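Local coordinates for HEPN domain-containing protein (Thermotoga maritima, PDB 1O3U) that is of unknown function but folds as a largely helical HEPN domain, at residues S104-N107 with R108-I112. Sequence-based numbering, arbitrary orientation.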
loop_
_atom_site.group_PDB
_atom_site.type_symbol
_atom_site.label_atom_id
_atom_site.label_comp_id
_atom_site.label_asym_id
_atom_site.label_seq_id
_atom_site.Cartn_x
_atom_site.Cartn_y
_atom_site.Cartn_z
ATOM N N SER A 104 -2.156 19.949 22.889
ATOM C CA SER A 104 -0.830 19.344 23.090
ATOM C C SER A 104 -0.788 17.927 23.681
ATOM O O SER A 104 0.002 17.125 23.198
ATOM C CB SER A 104 0.123 20.277 23.890
ATOM O OG SER A 104 -0.214 20.391 25.274
ATOM N N PRO A 105 -1.564 17.581 24.713
ATOM C CA PRO A 105 -1.469 16.209 25.251
ATOM C C PRO A 105 -1.778 15.124 24.208
ATOM O O PRO A 105 -1.000 14.170 24.021
ATOM C CB PRO A 105 -2.521 16.190 26.358
ATOM C CG PRO A 105 -2.682 17.653 26.737
ATOM C CD PRO A 105 -2.581 18.374 25.429
ATOM N N ARG A 106 -2.874 15.307 23.486
ATOM C CA ARG A 106 -3.278 14.326 22.478
ATOM C C ARG A 106 -2.349 14.299 21.285
ATOM O O ARG A 106 -2.000 13.225 20.786
ATOM C CB ARG A 106 -4.694 14.619 22.009
ATOM C CG ARG A 106 -5.248 13.614 21.022
ATOM C CD ARG A 106 -6.761 13.791 20.801
ATOM N NE ARG A 106 -7.540 13.687 22.049
ATOM C CZ ARG A 106 -8.833 14.010 22.156
ATOM N NH1 ARG A 106 -9.512 14.440 21.096
ATOM N NH2 ARG A 106 -9.462 13.899 23.316
ATOM N N ASN A 107 -1.983 15.479 20.799
ATOM C CA ASN A 107 -1.109 15.587 19.645
ATOM C C ASN A 107 0.281 15.067 19.926
ATOM O O ASN A 107 0.895 14.471 19.047
ATOM C CB ASN A 107 -1.005 17.023 19.155
ATOM C CG ASN A 107 -2.364 17.613 18.755
ATOM O OD1 ASN A 107 -3.317 16.878 18.437
ATOM N ND2 ASN A 107 -2.457 18.949 18.783
ATOM N N ARG A 108 0.779 15.301 21.138
ATOM C CA ARG A 108 2.067 14.777 21.526
ATOM C C ARG A 108 2.043 13.269 21.555
ATOM O O ARG A 108 2.940 12.641 20.995
ATOM C CB ARG A 108 2.558 15.401 22.837
ATOM C CG ARG A 108 3.186 16.781 22.571
ATOM C CD ARG A 108 3.668 17.558 23.798
ATOM N NE ARG A 108 4.631 16.831 24.633
ATOM C CZ ARG A 108 5.422 17.416 25.536
ATOM N NH1 ARG A 108 5.416 18.735 25.693
ATOM N NH2 ARG A 108 6.240 16.688 26.271
ATOM N N TYR A 109 1.010 12.684 22.144
ATOM C CA TYR A 109 0.860 11.236 22.220
ATOM C C TYR A 109 0.805 10.677 20.799
ATOM O O TYR A 109 1.486 9.709 20.497
ATOM C CB TYR A 109 -0.421 10.847 22.984
ATOM C CG TYR A 109 -0.707 9.340 23.053
ATOM C CD1 TYR A 109 -0.712 8.658 24.274
ATOM C CD2 TYR A 109 -0.994 8.603 21.901
ATOM C CE1 TYR A 109 -0.989 7.271 24.341
ATOM C CE2 TYR A 109 -1.267 7.229 21.957
ATOM C CZ TYR A 109 -1.268 6.573 23.170
ATOM O OH TYR A 109 -1.534 5.217 23.201
ATOM N N SER A 110 0.026 11.307 19.924
ATOM C CA SER A 110 -0.147 10.791 18.547
ATOM C C SER A 110 1.115 10.894 17.707
ATOM O O SER A 110 1.432 10.011 16.924
ATOM C CB SER A 110 -1.281 11.521 17.831
ATOM O OG SER A 110 -2.468 11.323 18.525
ATOM N N ARG A 111 1.807 12.013 17.841
ATOM C CA ARG A 111 3.058 12.246 17.138
ATOM C C ARG A 111 4.109 11.209 17.542
ATOM O O ARG A 111 4.778 10.655 16.699
ATOM C CB ARG A 111 3.537 13.674 17.428
ATOM C CG ARG A 111 4.940 14.021 16.939
ATOM C CD ARG A 111 5.112 13.883 15.496
ATOM N NE ARG A 111 6.511 13.974 15.088
ATOM C CZ ARG A 111 6.921 14.485 13.931
ATOM N NH1 ARG A 111 6.059 15.017 13.079
ATOM N NH2 ARG A 111 8.215 14.524 13.668
ATOM N N ILE A 112 4.265 10.962 18.840
ATOM C CA ILE A 112 5.222 9.978 19.327
ATOM C C ILE A 112 4.867 8.565 18.851
ATOM O O ILE A 112 5.728 7.799 18.393
ATOM C CB ILE A 112 5.293 10.029 20.890
ATOM C CG1 ILE A 112 5.880 11.375 21.320
ATOM C CG2 ILE A 112 6.133 8.884 21.390
ATOM C CD1 ILE A 112 5.749 11.709 22.765
#
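The S110 side chain folds back over the preceding turn of its own helix, its OG donating to the carbonyl oxygen of R106 at 3.0 Å. OG stands anti to its own carbonyl carbon and beside the backbone N (chi1 -61°), a torsion that brings it within bonding distance of R106 O. R106 O also accepts the backbone N of S110 at 2.9 Å, and the two donors approach from opposite faces of the carbonyl plane, OG tilted 35° from it. With an alanine in place of S110, R106 O would probably lose its second grip, keeping the backbone N alone of the two donors described. The same N-H(i+4) to O(i) bond recurs from R108 N to S104 O (2.9 Å) and from R111 N to N107 O (2.9 Å), which identifies the regular first turns of helix 104-132, the long C-terminal helix of this HEPN protein. Around S104 O the aliphatic part of R108 packs alongside, CB at 3.1 Å and CG at 3.3 Å. On the flank facing helix 32-54, S110 and R111 both touch Y32. The charged ends reach other partners: R106 NH2 hydrogen-bonds to L100 O in the preceding loop, and R111 NE forms a salt bridge with E115 OE2 one turn further on.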